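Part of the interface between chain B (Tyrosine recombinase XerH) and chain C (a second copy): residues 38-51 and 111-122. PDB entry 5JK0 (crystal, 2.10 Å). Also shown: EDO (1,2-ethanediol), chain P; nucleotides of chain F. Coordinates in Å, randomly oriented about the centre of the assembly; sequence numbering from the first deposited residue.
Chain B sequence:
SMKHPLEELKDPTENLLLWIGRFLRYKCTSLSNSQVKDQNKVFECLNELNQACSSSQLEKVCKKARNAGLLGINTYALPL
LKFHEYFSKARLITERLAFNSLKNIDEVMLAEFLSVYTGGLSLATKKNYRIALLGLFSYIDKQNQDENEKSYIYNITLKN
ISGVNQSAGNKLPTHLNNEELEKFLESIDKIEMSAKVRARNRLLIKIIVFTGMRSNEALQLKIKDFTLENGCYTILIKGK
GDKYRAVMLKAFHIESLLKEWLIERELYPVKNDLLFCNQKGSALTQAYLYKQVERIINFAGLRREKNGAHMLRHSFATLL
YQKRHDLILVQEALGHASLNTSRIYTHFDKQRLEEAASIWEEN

Chain B 38-51: DQNKVFECLNELNQ
Chain C 111-122: AEFLSVYTGGLS

The best-defined polar contact joins Q39(B) to the turn that follows the chain C helix: NE2 of Q39(B) donates to O of G119(C) at 2.9 Å, and an N-H...O angle of 175° makes the bond almost linear. An m, t side chain with chi3 near -8° delivers the amide there, while its OE1 accepts from O1 of the ethanediol at 2.6 Å. G119(C) belongs to a type II turn, T118(C) to L121(C), closed by L121(C) N donating to T118(C) O at 3.1 Å; G120(C), at phi/psi 85/1, takes the left-handed conformation that suits glycine.

At the other end, ND2 of N50(B) makes two weak bonds to the carboxylate of E112(C), 3.3 Å to OE1 and 3.5 Å to OE2. Its stronger bond is internal, from ND2 to L46(B) O at 2.8 Å, and it ties the side chain back to the helix that precedes it. A water reinforces the link, donating to N50(B) OD1 at 3.0 Å and to E112(C) OE2 at 2.5 Å.

Between these ends, helices 39-48 of B and 111-117 of C run roughly antiparallel, at 149°, with axes approaching to 8.7 Å. The register follows: CA of Q39(B) lies 5.5 Å from CA of V116(C), and CA of L46(B) 7.5 Å from CA of E112(C). V116(C), chi1 t, is the knob, seated among Q39(B), V42(B), F43(B) and L46(B). Its CG2 meets L46(B) CD1 at 3.7 Å and V42(B) CG1 at 4.0 Å; its CG1 meets F43(B) CB at 3.8 Å. L46(B), rotamer m, t, also brings CD1 within 3.3 Å of S115(C) OG, a hydroxyl already donating to E112(C) O at 2.8 Å. Together the two stretches bury 473 Å², summed over both sides.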

# COMPACT_ATOMS: atom_id res chain seq x y z
N ASP B 38 29.13 0.36 13.10
CA ASP B 38 30.40 0.38 12.38
C ASP B 38 30.22 -0.22 10.99
O ASP B 38 30.20 -1.44 10.83
CB ASP B 38 31.47 -0.39 13.17
CG ASP B 38 32.88 -0.09 12.69
OD1 ASP B 38 33.08 0.12 11.47
OD2 ASP B 38 33.79 -0.07 13.54
N GLN B 39 30.10 0.64 9.99
CA GLN B 39 29.89 0.20 8.61
C GLN B 39 31.07 -0.60 8.07
O GLN B 39 30.90 -1.51 7.26
CB GLN B 39 29.61 1.39 7.70
CG GLN B 39 28.32 2.12 8.00
CD GLN B 39 28.01 3.21 6.99
OE1 GLN B 39 28.84 3.52 6.13
NE2 GLN B 39 26.82 3.79 7.08
N ASN B 40 32.27 -0.25 8.53
CA ASN B 40 33.49 -0.91 8.07
C ASN B 40 33.54 -2.38 8.47
O ASN B 40 34.12 -3.21 7.76
CB ASN B 40 34.72 -0.17 8.59
CG ASN B 40 35.58 0.37 7.47
OD1 ASN B 40 35.89 -0.33 6.51
ND2 ASN B 40 35.97 1.64 7.59
N LYS B 41 32.95 -2.70 9.62
CA LYS B 41 32.90 -4.09 10.08
C LYS B 41 32.00 -4.93 9.18
O LYS B 41 32.28 -6.09 8.91
CB LYS B 41 32.41 -4.15 11.53
CG LYS B 41 33.41 -3.60 12.54
CD LYS B 41 34.73 -4.37 12.47
CE LYS B 41 35.77 -3.78 13.40
NZ LYS B 41 35.35 -3.87 14.83
N VAL B 42 30.90 -4.33 8.72
CA VAL B 42 29.98 -5.00 7.81
C VAL B 42 30.65 -5.22 6.46
O VAL B 42 30.45 -6.26 5.82
CB VAL B 42 28.68 -4.19 7.63
CG1 VAL B 42 27.76 -4.87 6.63
CG2 VAL B 42 27.98 -4.02 8.97
N PHE B 43 31.45 -4.25 6.04
CA PHE B 43 32.20 -4.35 4.79
C PHE B 43 33.16 -5.54 4.83
O PHE B 43 33.26 -6.30 3.86
CB PHE B 43 32.97 -3.05 4.53
CG PHE B 43 33.88 -3.11 3.32
CD1 PHE B 43 33.35 -3.08 2.04
CD2 PHE B 43 35.25 -3.18 3.48
CE1 PHE B 43 34.18 -3.13 0.94
CE2 PHE B 43 36.09 -3.23 2.37
CZ PHE B 43 35.55 -3.21 1.10
N GLU B 44 33.85 -5.71 5.95
CA GLU B 44 34.78 -6.82 6.12
C GLU B 44 34.06 -8.16 6.17
O GLU B 44 34.55 -9.16 5.65
CB GLU B 44 35.63 -6.63 7.38
CG GLU B 44 36.55 -5.42 7.33
CD GLU B 44 37.31 -5.23 8.63
OE1 GLU B 44 38.22 -4.37 8.66
OE2 GLU B 44 37.00 -5.93 9.61
N CYS B 45 32.89 -8.18 6.80
CA CYS B 45 32.10 -9.40 6.94
C CYS B 45 31.63 -9.93 5.58
O CYS B 45 31.71 -11.13 5.32
CB CYS B 45 30.90 -9.17 7.85
SG CYS B 45 31.30 -8.99 9.61
N LEU B 46 31.13 -9.04 4.73
CA LEU B 46 30.62 -9.45 3.43
C LEU B 46 31.74 -9.93 2.51
O LEU B 46 31.53 -10.82 1.68
CB LEU B 46 29.86 -8.30 2.77
CG LEU B 46 28.48 -7.98 3.36
CD1 LEU B 46 27.79 -6.89 2.57
CD2 LEU B 46 27.61 -9.24 3.41
N ASN B 47 32.93 -9.35 2.66
CA ASN B 47 34.09 -9.79 1.88
C ASN B 47 34.50 -11.21 2.24
O ASN B 47 34.79 -12.02 1.36
CB ASN B 47 35.27 -8.84 2.09
CG ASN B 47 35.09 -7.51 1.38
OD1 ASN B 47 34.36 -7.42 0.39
ND2 ASN B 47 35.77 -6.48 1.86
N GLU B 48 34.52 -11.51 3.53
CA GLU B 48 34.90 -12.84 4.00
C GLU B 48 33.85 -13.88 3.64
O GLU B 48 34.18 -15.03 3.33
CB GLU B 48 35.13 -12.82 5.52
CG GLU B 48 36.27 -11.91 5.95
CD GLU B 48 36.37 -11.76 7.46
OE1 GLU B 48 37.25 -12.40 8.07
OE2 GLU B 48 35.56 -11.01 8.03
N LEU B 49 32.58 -13.48 3.67
CA LEU B 49 31.48 -14.39 3.36
C LEU B 49 31.32 -14.60 1.85
O LEU B 49 30.49 -15.39 1.41
CB LEU B 49 30.17 -13.87 3.94
CG LEU B 49 30.01 -13.96 5.46
CD1 LEU B 49 28.72 -13.31 5.91
CD2 LEU B 49 30.06 -15.42 5.90
N ASN B 50 32.12 -13.88 1.06
CA ASN B 50 32.07 -14.02 -0.39
C ASN B 50 33.00 -15.11 -0.91
O ASN B 50 33.26 -15.19 -2.11
CB ASN B 50 32.41 -12.69 -1.07
CG ASN B 50 31.19 -12.02 -1.68
OD1 ASN B 50 30.73 -12.40 -2.75
ND2 ASN B 50 30.66 -11.02 -0.99
N GLN B 51 33.49 -15.95 0.00
CA GLN B 51 34.32 -17.08 -0.37
C GLN B 51 34.08 -18.25 0.58
O GLN B 51 33.35 -18.13 1.55
CB GLN B 51 35.80 -16.69 -0.38
CG GLN B 51 36.38 -16.39 0.99
CD GLN B 51 37.86 -16.07 0.94
OE1 GLN B 51 38.59 -16.24 1.92
NE2 GLN B 51 38.32 -15.61 -0.22
N ALA C 111 23.16 -4.45 -3.82
CA ALA C 111 22.52 -4.78 -2.56
C ALA C 111 23.54 -4.86 -1.43
O ALA C 111 23.26 -4.43 -0.31
CB ALA C 111 21.76 -6.09 -2.67
N GLU C 112 24.71 -5.40 -1.73
CA GLU C 112 25.77 -5.50 -0.73
C GLU C 112 26.34 -4.12 -0.40
O GLU C 112 26.71 -3.85 0.74
CB GLU C 112 26.89 -6.44 -1.21
CG GLU C 112 26.47 -7.90 -1.27
CD GLU C 112 27.64 -8.83 -1.54
OE1 GLU C 112 28.79 -8.35 -1.62
OE2 GLU C 112 27.40 -10.05 -1.68
N PHE C 113 26.42 -3.25 -1.40
CA PHE C 113 26.88 -1.88 -1.19
C PHE C 113 25.94 -1.13 -0.25
O PHE C 113 26.38 -0.43 0.66
CB PHE C 113 27.00 -1.13 -2.51
CG PHE C 113 26.94 0.36 -2.37
CD1 PHE C 113 28.00 1.06 -1.82
CD2 PHE C 113 25.82 1.07 -2.77
CE1 PHE C 113 27.95 2.44 -1.68
CE2 PHE C 113 25.76 2.44 -2.63
CZ PHE C 113 26.82 3.13 -2.09
N LEU C 114 24.64 -1.28 -0.48
CA LEU C 114 23.63 -0.59 0.33
C LEU C 114 23.64 -1.07 1.78
O LEU C 114 23.47 -0.27 2.70
CB LEU C 114 22.24 -0.79 -0.28
CG LEU C 114 21.98 -0.06 -1.60
CD1 LEU C 114 20.63 -0.47 -2.18
CD2 LEU C 114 22.05 1.45 -1.40
N SER C 115 23.83 -2.37 1.98
CA SER C 115 23.85 -2.93 3.33
C SER C 115 25.03 -2.38 4.13
O SER C 115 24.95 -2.22 5.35
CB SER C 115 23.90 -4.46 3.28
OG SER C 115 25.12 -4.91 2.72
N VAL C 116 26.12 -2.09 3.43
CA VAL C 116 27.32 -1.57 4.06
C VAL C 116 27.24 -0.06 4.31
O VAL C 116 27.42 0.41 5.43
CB VAL C 116 28.58 -1.86 3.21
CG1 VAL C 116 29.79 -1.14 3.77
CG2 VAL C 116 28.83 -3.36 3.13
N TYR C 117 26.94 0.70 3.25
CA TYR C 117 27.06 2.15 3.30
C TYR C 117 25.80 2.89 3.78
O TYR C 117 25.81 4.12 3.88
CB TYR C 117 27.46 2.68 1.93
CG TYR C 117 28.95 2.65 1.68
CD1 TYR C 117 29.58 1.48 1.27
CD2 TYR C 117 29.73 3.79 1.87
CE1 TYR C 117 30.95 1.45 1.04
CE2 TYR C 117 31.09 3.76 1.65
CZ TYR C 117 31.69 2.59 1.24
OH TYR C 117 33.05 2.57 1.02
N THR C 118 24.74 2.16 4.08
CA THR C 118 23.54 2.78 4.64
C THR C 118 23.24 2.25 6.04
O THR C 118 22.16 2.49 6.58
CB THR C 118 22.30 2.57 3.74
OG1 THR C 118 21.97 1.17 3.70
CG2 THR C 118 22.56 3.08 2.33
N GLY C 119 24.20 1.54 6.61
CA GLY C 119 24.05 1.02 7.96
C GLY C 119 23.97 2.14 8.98
O GLY C 119 24.85 2.99 9.05
N GLY C 120 22.89 2.14 9.75
CA GLY C 120 22.69 3.16 10.77
C GLY C 120 22.03 4.42 10.24
O GLY C 120 21.82 5.37 10.99
N LEU C 121 21.72 4.44 8.95
CA LEU C 121 21.08 5.59 8.34
C LEU C 121 19.56 5.42 8.28
O LEU C 121 19.05 4.31 8.40
CB LEU C 121 21.64 5.84 6.93
CG LEU C 121 23.12 6.21 6.86
CD1 LEU C 121 23.53 6.50 5.42
CD2 LEU C 121 23.43 7.40 7.75
N SER C 122 18.85 6.53 8.08
CA SER C 122 17.39 6.52 8.08
C SER C 122 16.84 5.86 6.83
O SER C 122 17.55 5.69 5.84
CB SER C 122 16.85 7.95 8.20
OG SER C 122 17.16 8.71 7.04
C1 EDO P . 32.43 3.19 5.09
O1 EDO P . 31.06 2.80 5.07
C2 EDO P . 33.30 1.99 5.44
O2 EDO P . 33.15 0.98 4.43
P DA F 10 19.92 10.23 8.40
OP1 DA F 10 19.77 9.73 9.78
OP2 DA F 10 20.18 9.28 7.30
O5' DA F 10 18.63 11.09 8.03
C5' DA F 10 18.35 12.29 8.73
C4' DA F 10 17.16 13.01 8.13
O4' DA F 10 17.57 13.73 6.93
C3' DA F 10 16.00 12.10 7.70
O3' DA F 10 14.78 12.57 8.26
C2' DA F 10 15.99 12.22 6.17
C1' DA F 10 16.55 13.62 5.98
N9 DA F 10 17.10 13.85 4.65
C8 DA F 10 17.96 13.04 3.95
N7 DA F 10 18.28 13.51 2.77
C5 DA F 10 17.59 14.70 2.68
C6 DA F 10 17.50 15.68 1.67
N6 DA F 10 18.16 15.59 0.51
N1 DA F 10 16.72 16.75 1.90
C2 DA F 10 16.07 16.84 3.07
N3 DA F 10 16.07 15.99 4.09
C4 DA F 10 16.85 14.93 3.83
O HOH W 1 28.05 -11.40 -3.74